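Local coordinates for extracellular solute-binding protein (PDB 3PU5) that probably binds a small solute, perhaps a polyamine, outside the cytoplasmic membrane and hands it to an ABC-type transporter, at residues Ile174-Lys185 against Ala314-Ile323; Ser161-Gly172 against Gln301-Asn311. All blocks are in the same frame, centred on the assembly; numbering follows the deposited sequence.

Contact 1 (Ile174-Lys185 against Ala314-Ile323)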
loop_
_atom_site.group_PDB
_atom_site.type_symbol
_atom_site.label_atom_id
_atom_site.label_comp_id
_atom_site.label_asym_id
_atom_site.label_seq_id
_atom_site.Cartn_x
_atom_site.Cartn_y
_atom_site.Cartn_z
ATOM N N ILE A 174 20.762 0.625 -4.490
ATOM C CA ILE A 174 20.568 1.697 -3.534
ATOM C C ILE A 174 21.498 2.883 -3.799
ATOM O O ILE A 174 21.155 4.020 -3.485
ATOM C CB ILE A 174 20.714 1.207 -2.083
ATOM C CG1 ILE A 174 22.103 0.628 -1.838
ATOM C CG2 ILE A 174 19.645 0.174 -1.758
ATOM C CD1 ILE A 174 22.353 0.276 -0.379
ATOM N N GLU A 175 22.671 2.618 -4.374
ATOM C CA GLU A 175 23.593 3.694 -4.740
ATOM C C GLU A 175 22.942 4.615 -5.757
ATOM O O GLU A 175 22.927 5.837 -5.585
ATOM C CB GLU A 175 24.884 3.131 -5.326
ATOM C CG GLU A 175 25.794 2.476 -4.292
ATOM C CD GLU A 175 26.663 3.480 -3.551
ATOM O OE1 GLU A 175 26.588 4.691 -3.873
ATOM O OE2 GLU A 175 27.425 3.052 -2.651
ATOM N N ALA A 176 22.407 4.015 -6.818
ATOM C CA ALA A 176 21.721 4.766 -7.866
ATOM C C ALA A 176 20.513 5.510 -7.297
ATOM O O ALA A 176 20.282 6.680 -7.622
ATOM C CB ALA A 176 21.301 3.835 -9.009
ATOM N N SER A 177 19.751 4.824 -6.446
ATOM C CA SER A 177 18.606 5.428 -5.762
ATOM C C SER A 177 18.990 6.673 -4.978
ATOM O O SER A 177 18.395 7.739 -5.150
ATOM C CB SER A 177 17.963 4.419 -4.808
ATOM O OG SER A 177 17.384 3.349 -5.530
ATOM N N ILE A 178 19.978 6.528 -4.102
ATOM C CA ILE A 178 20.470 7.646 -3.309
ATOM C C ILE A 178 21.129 8.737 -4.168
ATOM O O ILE A 178 20.954 9.934 -3.914
ATOM C CB ILE A 178 21.444 7.152 -2.220
ATOM C CG1 ILE A 178 20.675 6.341 -1.158
ATOM C CG2 ILE A 178 22.186 8.317 -1.588
ATOM C CD1 ILE A 178 19.752 7.173 -0.269
ATOM N N ALA A 179 21.887 8.322 -5.178
ATOM C CA ALA A 179 22.523 9.270 -6.082
ATOM C C ALA A 179 21.493 10.141 -6.805
ATOM O O ALA A 179 21.734 11.317 -7.030
ATOM C CB ALA A 179 23.406 8.541 -7.090
ATOM N N THR A 180 20.357 9.555 -7.175
ATOM C CA THR A 180 19.277 10.305 -7.816
ATOM C C THR A 180 18.736 11.367 -6.871
ATOM O O THR A 180 18.639 12.538 -7.227
ATOM C CB THR A 180 18.119 9.378 -8.251
ATOM O OG1 THR A 180 18.599 8.453 -9.233
ATOM C CG2 THR A 180 16.991 10.173 -8.865
ATOM N N LEU A 181 18.394 10.954 -5.656
ATOM C CA LEU A 181 17.844 11.878 -4.671
ATOM C C LEU A 181 18.858 12.955 -4.307
ATOM O O LEU A 181 18.504 14.115 -4.051
ATOM C CB LEU A 181 17.397 11.117 -3.421
ATOM C CG LEU A 181 16.766 11.957 -2.313
ATOM C CD1 LEU A 181 15.476 12.623 -2.807
ATOM C CD2 LEU A 181 16.496 11.076 -1.105
ATOM N N GLU A 182 20.128 12.572 -4.300
ATOM C CA GLU A 182 21.190 13.515 -3.980
ATOM C C GLU A 182 21.222 14.649 -5.006
ATOM O O GLU A 182 21.518 15.786 -4.663
ATOM C CB GLU A 182 22.543 12.803 -3.920
ATOM C CG GLU A 182 23.666 13.687 -3.433
ATOM C CD GLU A 182 24.929 12.905 -3.119
ATOM O OE1 GLU A 182 25.106 11.802 -3.680
ATOM O OE2 GLU A 182 25.741 13.396 -2.309
ATOM N N ARG A 183 20.909 14.327 -6.257
ATOM C CA ARG A 183 20.788 15.332 -7.322
ATOM C C ARG A 183 19.634 16.299 -7.050
ATOM O O ARG A 183 19.687 17.480 -7.403
ATOM C CB ARG A 183 20.570 14.643 -8.679
ATOM C CG ARG A 183 21.775 13.830 -9.197
ATOM C CD ARG A 183 21.396 13.007 -10.426
ATOM N NE ARG A 183 21.024 13.879 -11.532
ATOM C CZ ARG A 183 20.050 13.627 -12.396
ATOM N NH1 ARG A 183 19.320 12.517 -12.294
ATOM N NH2 ARG A 183 19.799 14.498 -13.362
HETATM N N MSE A 184 18.581 15.794 -6.415
HETATM C CA MSE A 184 17.381 16.592 -6.178
HETATM C C MSE A 184 17.469 17.378 -4.878
HETATM O O MSE A 184 16.755 18.371 -4.692
HETATM C CB MSE A 184 16.145 15.694 -6.128
HETATM C CG MSE A 184 15.930 14.853 -7.374
HETATM SE SE MSE A 184 14.549 13.493 -7.025
HETATM C CE MSE A 184 13.082 14.670 -6.547
ATOM N N LYS A 185 18.351 16.932 -3.987
ATOM C CA LYS A 185 18.409 17.445 -2.614
ATOM C C LYS A 185 18.370 18.982 -2.451
ATOM O O LYS A 185 17.704 19.486 -1.547
ATOM C CB LYS A 185 19.612 16.852 -1.859
ATOM C CG LYS A 185 19.614 17.191 -0.371
ATOM C CD LYS A 185 20.732 16.491 0.394
ATOM C CE LYS A 185 22.106 16.971 -0.045
ATOM N NZ LYS A 185 23.187 16.318 0.756
ATOM N N ALA A 314 21.516 -0.793 4.917
ATOM C CA ALA A 314 22.446 -0.149 3.997
ATOM C C ALA A 314 21.859 1.125 3.393
ATOM O O ALA A 314 22.549 2.134 3.271
ATOM C CB ALA A 314 22.865 -1.108 2.902
ATOM N N LEU A 315 20.592 1.072 2.997
ATOM C CA LEU A 315 19.920 2.242 2.425
ATOM C C LEU A 315 19.939 3.417 3.404
ATOM O O LEU A 315 20.258 4.546 3.031
ATOM C CB LEU A 315 18.477 1.893 2.032
ATOM C CG LEU A 315 17.655 2.951 1.284
ATOM C CD1 LEU A 315 18.367 3.431 0.013
ATOM C CD2 LEU A 315 16.258 2.414 0.962
ATOM N N LEU A 316 19.593 3.143 4.656
ATOM C CA LEU A 316 19.612 4.153 5.714
ATOM C C LEU A 316 21.002 4.757 5.887
ATOM O O LEU A 316 21.149 5.971 6.028
ATOM C CB LEU A 316 19.157 3.537 7.038
ATOM C CG LEU A 316 17.697 3.105 7.103
ATOM C CD1 LEU A 316 17.479 2.118 8.234
ATOM C CD2 LEU A 316 16.797 4.324 7.262
ATOM N N ASP A 317 22.014 3.891 5.892
ATOM C CA ASP A 317 23.410 4.313 5.991
ATOM C C ASP A 317 23.769 5.300 4.877
ATOM O O ASP A 317 24.287 6.385 5.141
ATOM C CB ASP A 317 24.344 3.100 5.922
ATOM C CG ASP A 317 24.389 2.317 7.228
ATOM O OD1 ASP A 317 23.910 2.837 8.264
ATOM O OD2 ASP A 317 24.918 1.180 7.224
ATOM N N LEU A 318 23.496 4.913 3.633
ATOM C CA LEU A 318 23.752 5.774 2.475
ATOM C C LEU A 318 22.990 7.089 2.588
ATOM O O LEU A 318 23.524 8.159 2.276
ATOM C CB LEU A 318 23.352 5.071 1.181
ATOM C CG LEU A 318 24.361 4.120 0.546
ATOM C CD1 LEU A 318 23.859 3.700 -0.817
ATOM C CD2 LEU A 318 25.727 4.788 0.428
ATOM N N TRP A 319 21.737 6.997 3.024
ATOM C CA TRP A 319 20.911 8.176 3.251
ATOM C C TRP A 319 21.605 9.104 4.249
ATOM O O TRP A 319 21.859 10.266 3.950
ATOM C CB TRP A 319 19.521 7.762 3.751
ATOM C CG TRP A 319 18.556 8.885 4.063
ATOM C CD1 TRP A 319 18.568 9.692 5.166
ATOM C CD2 TRP A 319 17.411 9.286 3.289
ATOM N NE1 TRP A 319 17.521 10.580 5.118
ATOM C CE2 TRP A 319 16.794 10.352 3.978
ATOM C CE3 TRP A 319 16.860 8.858 2.078
ATOM C CZ2 TRP A 319 15.644 10.992 3.499
ATOM C CZ3 TRP A 319 15.718 9.493 1.603
ATOM C CH2 TRP A 319 15.123 10.546 2.313
ATOM N N ASN A 320 21.934 8.584 5.426
ATOM C CA ASN A 320 22.546 9.407 6.468
ATOM C C ASN A 320 23.864 10.009 5.998
ATOM O O ASN A 320 24.341 10.996 6.548
ATOM C CB ASN A 320 22.742 8.597 7.753
ATOM C CG ASN A 320 21.425 8.209 8.404
ATOM O OD1 ASN A 320 20.418 8.907 8.264
ATOM N ND2 ASN A 320 21.424 7.088 9.122
ATOM N N LYS A 321 24.428 9.426 4.950
ATOM C CA LYS A 321 25.744 9.823 4.480
ATOM C C LYS A 321 25.709 10.915 3.408
ATOM O O LYS A 321 26.483 11.881 3.460
ATOM C CB LYS A 321 26.473 8.596 3.939
ATOM C CG LYS A 321 27.966 8.643 4.130
ATOM C CD LYS A 321 28.484 7.303 4.604
ATOM C CE LYS A 321 28.243 6.223 3.569
ATOM N NZ LYS A 321 29.041 4.995 3.873
ATOM N N ARG A 322 24.783 10.719 2.485
ATOM C CA ARG A 322 24.575 11.578 1.406
ATOM C C ARG A 322 23.317 12.460 1.395
ATOM O O ARG A 322 23.291 13.347 0.626
ATOM C CB ARG A 322 24.774 10.797 0.147
ATOM C CG ARG A 322 26.085 10.109 0.176
ATOM C CD ARG A 322 26.086 8.878 -0.575
ATOM N NE ARG A 322 25.769 9.194 -1.936
ATOM C CZ ARG A 322 26.290 8.647 -3.026
ATOM N NH1 ARG A 322 27.195 7.686 -2.935
ATOM N NH2 ARG A 322 25.869 9.058 -4.215
ATOM N N ILE A 323 22.320 12.233 2.246
ATOM C CA ILE A 323 21.081 12.983 2.237
ATOM C C ILE A 323 20.886 13.889 3.433
ATOM O O ILE A 323 20.814 15.093 3.293
ATOM C CB ILE A 323 19.847 12.093 2.075
ATOM C CG1 ILE A 323 19.966 11.251 0.838
ATOM C CG2 ILE A 323 18.594 12.912 1.964
ATOM C CD1 ILE A 323 20.307 11.937 -0.304
#
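Ile178 is a knob in a hole made by Leu315, Leu318, Trp319 and Arg322. Its CG1 lies 3.8 Å from Leu318 CB. CD1 meets the main chain of Trp319 at CA and N, with CB and CE3 just beyond. CG2 lies against the aliphatic part of Arg322, 3.7 Å from Arg322 NE. The two helices run roughly parallel, with a crossing angle of -30°.

Tight packing continues deeper in, around Ile323. Its CG2 sits over the centre of one indole face of Trp319, while its CG1 and CD1 also touch Leu181 CD2. Leu181 CD2 approaches the indole obliquely, 3.2 Å from Trp319 CZ3, a spacing too short to trust in detail. At the other end Ile174 CD1 meets Ala314 CB at 3.6 Å; the Ile174 and Leu318 side chains cross at about a right angle, Leu318 CD1 near Ile174 CG1.

The solvent side is polar. Arg322 fits among Glu175, Ile178, Ala179 and Glu182, and bridges both acids. Its NH2 donates to Glu182 OE1 at 2.9 Å, nearly along the C-O axis; NE adds a weak bond to the same oxygen. NH1 faces Glu175 OE1 at 3.2 Å, with the two charged planes 64° apart. Lys185 bends at chi3 (65°), which brings NZ to Arg322 O at 3.0 Å, above the carbonyl plane. This bond holds a carbonyl near the end of helix 305-322.

On the inner side of the two helices, Trp319 meets Phe191 of strand 188-192 edge-to-face and touches Leu160 of helix 156-167. Thr180 and Met184, a selenomethionine, pack on helices 129-138 and 156-167.

Contact 2 (Ser161-Gly172 against Gln301-Asn311)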
loop_
_atom_site.group_PDB
_atom_site.type_symbol
_atom_site.label_atom_id
_atom_site.label_comp_id
_atom_site.label_asym_id
_atom_site.label_seq_id
_atom_site.Cartn_x
_atom_site.Cartn_y
_atom_site.Cartn_z
ATOM N N SER A 161 13.364 2.882 -4.519
ATOM C CA SER A 161 13.493 1.667 -5.328
ATOM C C SER A 161 13.185 1.926 -6.800
ATOM O O SER A 161 13.849 1.379 -7.686
ATOM C CB SER A 161 12.589 0.554 -4.799
ATOM O OG SER A 161 13.152 -0.038 -3.648
HETATM N N MSE A 162 12.165 2.743 -7.063
HETATM C CA MSE A 162 11.830 3.111 -8.435
HETATM C C MSE A 162 12.968 3.895 -9.067
HETATM O O MSE A 162 13.226 3.756 -10.267
HETATM C CB MSE A 162 10.568 3.973 -8.502
HETATM C CG MSE A 162 9.263 3.208 -8.447
HETATM SE SE MSE A 162 8.817 2.187 -10.066
HETATM C CE MSE A 162 9.969 3.076 -11.318
ATOM N N PHE A 163 13.613 4.751 -8.271
ATOM C CA PHE A 163 14.767 5.496 -8.772
ATOM C C PHE A 163 15.902 4.529 -9.139
ATOM O O PHE A 163 16.580 4.700 -10.153
ATOM C CB PHE A 163 15.275 6.525 -7.756
ATOM C CG PHE A 163 14.366 7.708 -7.560
ATOM C CD1 PHE A 163 13.251 7.888 -8.352
ATOM C CD2 PHE A 163 14.660 8.659 -6.590
ATOM C CE1 PHE A 163 12.422 8.985 -8.172
ATOM C CE2 PHE A 163 13.836 9.764 -6.391
ATOM C CZ PHE A 163 12.713 9.927 -7.189
ATOM N N GLY A 164 16.113 3.516 -8.305
ATOM C CA GLY A 164 17.119 2.511 -8.599
ATOM C C GLY A 164 16.836 1.798 -9.911
ATOM O O GLY A 164 17.752 1.488 -10.669
ATOM N N LYS A 165 15.561 1.539 -10.188
ATOM C CA LYS A 165 15.172 0.836 -11.412
ATOM C C LYS A 165 15.311 1.720 -12.659
ATOM O O LYS A 165 15.796 1.271 -13.695
ATOM C CB LYS A 165 13.741 0.325 -11.296
ATOM C CG LYS A 165 13.282 -0.543 -12.463
ATOM C CD LYS A 165 11.877 -1.075 -12.194
ATOM C CE LYS A 165 11.140 -1.474 -13.473
ATOM N NZ LYS A 165 9.692 -1.762 -13.201
ATOM N N ILE A 166 14.882 2.974 -12.556
ATOM C CA ILE A 166 14.933 3.886 -13.699
ATOM C C ILE A 166 16.364 4.306 -14.042
ATOM O O ILE A 166 16.754 4.316 -15.211
ATOM C CB ILE A 166 14.076 5.142 -13.454
ATOM C CG1 ILE A 166 12.596 4.762 -13.347
ATOM C CG2 ILE A 166 14.302 6.172 -14.563
ATOM C CD1 ILE A 166 11.735 5.831 -12.655
ATOM N N TYR A 167 17.140 4.630 -13.019
ATOM C CA TYR A 167 18.486 5.168 -13.200
ATOM C C TYR A 167 19.620 4.173 -12.940
ATOM O O TYR A 167 20.786 4.482 -13.190
ATOM C CB TYR A 167 18.681 6.394 -12.304
ATOM C CG TYR A 167 17.878 7.602 -12.738
ATOM C CD1 TYR A 167 18.303 8.398 -13.802
ATOM C CD2 TYR A 167 16.697 7.947 -12.089
ATOM C CE1 TYR A 167 17.571 9.505 -14.205
ATOM C CE2 TYR A 167 15.961 9.043 -12.484
ATOM C CZ TYR A 167 16.403 9.821 -13.538
ATOM O OH TYR A 167 15.672 10.914 -13.923
ATOM N N GLY A 168 19.284 2.992 -12.428
ATOM C CA GLY A 168 20.288 2.004 -12.081
ATOM C C GLY A 168 19.941 0.621 -12.601
ATOM O O GLY A 168 19.264 0.477 -13.614
ATOM N N SER A 169 20.395 -0.401 -11.887
ATOM C CA SER A 169 20.248 -1.783 -12.326
ATOM C C SER A 169 18.985 -2.463 -11.803
ATOM O O SER A 169 18.750 -3.634 -12.096
ATOM C CB SER A 169 21.466 -2.600 -11.901
ATOM O OG SER A 169 21.593 -2.613 -10.490
ATOM N N GLY A 170 18.182 -1.741 -11.023
ATOM C CA GLY A 170 16.929 -2.285 -10.528
ATOM C C GLY A 170 16.563 -1.814 -9.136
ATOM O O GLY A 170 17.234 -0.953 -8.577
ATOM N N TYR A 171 15.505 -2.398 -8.573
ATOM C CA TYR A 171 14.997 -2.000 -7.263
ATOM C C TYR A 171 16.046 -2.056 -6.155
ATOM O O TYR A 171 15.957 -1.314 -5.184
ATOM C CB TYR A 171 13.800 -2.867 -6.851
ATOM C CG TYR A 171 12.543 -2.639 -7.658
ATOM C CD1 TYR A 171 12.197 -1.369 -8.100
ATOM C CD2 TYR A 171 11.682 -3.691 -7.946
ATOM C CE1 TYR A 171 11.049 -1.150 -8.830
ATOM C CE2 TYR A 171 10.527 -3.485 -8.679
ATOM C CZ TYR A 171 10.218 -2.206 -9.116
ATOM O OH TYR A 171 9.076 -1.995 -9.839
ATOM N N GLY A 172 17.026 -2.943 -6.287
ATOM C CA GLY A 172 18.023 -3.105 -5.243
ATOM C C GLY A 172 19.270 -2.248 -5.385
ATOM O O GLY A 172 20.219 -2.383 -4.603
ATOM N N GLN A 301 3.358 -0.876 -9.746
ATOM C CA GLN A 301 4.580 -1.612 -9.449
ATOM C C GLN A 301 4.684 -1.898 -7.959
ATOM O O GLN A 301 4.490 -1.003 -7.129
ATOM C CB GLN A 301 5.810 -0.810 -9.894
ATOM C CG GLN A 301 5.820 -0.476 -11.373
ATOM C CD GLN A 301 5.974 -1.704 -12.246
ATOM O OE1 GLN A 301 6.962 -2.430 -12.144
ATOM N NE2 GLN A 301 4.993 -1.946 -13.116
ATOM N N LEU A 302 5.001 -3.144 -7.627
ATOM C CA LEU A 302 5.196 -3.540 -6.244
ATOM C C LEU A 302 6.634 -3.985 -6.055
ATOM O O LEU A 302 7.159 -4.760 -6.855
ATOM C CB LEU A 302 4.261 -4.691 -5.868
ATOM C CG LEU A 302 2.775 -4.354 -5.759
ATOM C CD1 LEU A 302 2.145 -4.266 -7.139
ATOM C CD2 LEU A 302 2.083 -5.412 -4.933
ATOM N N VAL A 303 7.265 -3.496 -4.998
ATOM C CA VAL A 303 8.642 -3.857 -4.708
ATOM C C VAL A 303 8.692 -5.048 -3.750
ATOM O O VAL A 303 7.926 -5.118 -2.792
ATOM C CB VAL A 303 9.409 -2.672 -4.114
ATOM C CG1 VAL A 303 10.882 -3.032 -3.934
ATOM C CG2 VAL A 303 9.252 -1.438 -5.013
ATOM N N ASP A 304 9.592 -5.982 -4.036
ATOM C CA ASP A 304 9.773 -7.198 -3.242
ATOM C C ASP A 304 9.942 -6.901 -1.752
ATOM O O ASP A 304 10.895 -6.231 -1.352
ATOM C CB ASP A 304 10.997 -7.960 -3.777
ATOM C CG ASP A 304 11.331 -9.208 -2.964
ATOM O OD1 ASP A 304 10.594 -9.542 -2.012
ATOM O OD2 ASP A 304 12.343 -9.866 -3.294
ATOM N N THR A 305 9.021 -7.402 -0.932
ATOM C CA THR A 305 9.088 -7.170 0.511
ATOM C C THR A 305 10.432 -7.600 1.103
ATOM O O THR A 305 11.050 -6.846 1.853
ATOM C CB THR A 305 7.947 -7.880 1.272
ATOM O OG1 THR A 305 6.683 -7.491 0.719
ATOM C CG2 THR A 305 7.978 -7.519 2.752
ATOM N N ALA A 306 10.875 -8.806 0.764
ATOM C CA ALA A 306 12.138 -9.340 1.276
ATOM C C ALA A 306 13.309 -8.445 0.899
ATOM O O ALA A 306 14.219 -8.233 1.697
ATOM C CB ALA A 306 12.371 -10.768 0.759
ATOM N N LEU A 307 13.277 -7.919 -0.322
ATOM C CA LEU A 307 14.318 -7.025 -0.794
ATOM C C LEU A 307 14.361 -5.744 0.041
ATOM O O LEU A 307 15.426 -5.327 0.492
ATOM C CB LEU A 307 14.114 -6.697 -2.276
ATOM C CG LEU A 307 15.124 -5.718 -2.874
ATOM C CD1 LEU A 307 16.539 -6.275 -2.749
ATOM C CD2 LEU A 307 14.786 -5.418 -4.330
ATOM N N LEU A 308 13.201 -5.129 0.256
ATOM C CA LEU A 308 13.122 -3.909 1.064
ATOM C C LEU A 308 13.683 -4.103 2.471
ATOM O O LEU A 308 14.442 -3.271 2.972
ATOM C CB LEU A 308 11.677 -3.399 1.139
ATOM C CG LEU A 308 11.145 -2.774 -0.156
ATOM C CD1 LEU A 308 9.653 -2.572 -0.061
ATOM C CD2 LEU A 308 11.847 -1.451 -0.446
ATOM N N ILE A 309 13.303 -5.205 3.108
ATOM C CA ILE A 309 13.773 -5.522 4.455
ATOM C C ILE A 309 15.284 -5.725 4.472
ATOM O O ILE A 309 15.995 -5.217 5.347
ATOM C CB ILE A 309 13.069 -6.786 4.993
ATOM C CG1 ILE A 309 11.572 -6.519 5.167
ATOM C CG2 ILE A 309 13.701 -7.249 6.315
ATOM C CD1 ILE A 309 10.781 -7.719 5.654
ATOM N N LYS A 310 15.775 -6.461 3.484
ATOM C CA LYS A 310 17.188 -6.806 3.431
ATOM C C LYS A 310 18.071 -5.582 3.214
ATOM O O LYS A 310 19.171 -5.504 3.753
ATOM C CB LYS A 310 17.449 -7.844 2.335
ATOM C CG LYS A 310 18.923 -8.207 2.178
ATOM C CD LYS A 310 19.144 -9.305 1.133
ATOM C CE LYS A 310 19.192 -8.747 -0.286
ATOM N NZ LYS A 310 19.516 -9.805 -1.287
ATOM N N ASN A 311 17.588 -4.629 2.424
ATOM C CA ASN A 311 18.407 -3.492 2.028
ATOM C C ASN A 311 18.250 -2.270 2.927
ATOM O O ASN A 311 18.981 -1.298 2.778
ATOM C CB ASN A 311 18.118 -3.111 0.569
ATOM C CG ASN A 311 18.702 -4.100 -0.419
ATOM O OD1 ASN A 311 18.462 -4.010 -1.625
ATOM N ND2 ASN A 311 19.473 -5.051 0.086
#
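Tyr171 meets Val303 in a CH-pi contact. Val303 CG2 stands over the centre of the ring, 4.1 Å from the centroid and 4° off the normal. The other methyl, CG1, lies anti to the backbone N (chi1 -175°) and reaches the CB and CG end of the tyrosine. In the ring plane, at an edge, lies Ser161 O.

Other van der Waals contacts surround this pair. Leu307 CD2 touches Tyr171 CB at 3.7 Å and also lies near Gly172 N. Ser161 CB packs on Val303 CG2 at 3.9 Å. Ser161 OG, a polar atom that already bonds to Ala157 O, rests 3.7 Å from Leu308 CD2.

Polar groups gather at the phenol end. Tyr171 OH lies 3.2 Å from Gln301 OE1, with the ring and amide planes 43° apart. The extended Lys165 chain brings NZ 3.0 Å from Gln301 OE1, but at a poor angle for a hydrogen bond. NZ makes a weak bond to Tyr171 OH. The Gln301 backbone pairs with Ala237 and Ser239.

Asp304 stands at the N-cap position of helix 305-322. Its OD1 accepts a weak capping bond from Ala306 N at 2.9 Å. The arrangement is a capped helix start, preceded by the segment 301-303, laid against a helix and its exit turn. It fits the C-terminal tail of a two-lobed periplasmic binding protein fold.

In the fold
From the N terminus the chain first builds the strands and helices up to helix 129-138. Helices 156-167 and 174-184 then follow one another, joined by the turn that carries Tyr171. Residues 301-311 return to 161-172 and close contact 2. Residues 314-323 return to 174-185 and close contact 1. In each contact 128 residues lie between the segments. The segments alternate, so the two closures cross. Their centres are 13 Å apart, and both use the final helix, 305-322: its lead-in and first turns serve contact 2, its end contact 1. That helix therefore ties the last part of the chain to two consecutive helices, which also touch each other through Thr180 with Phe163 and Tyr167.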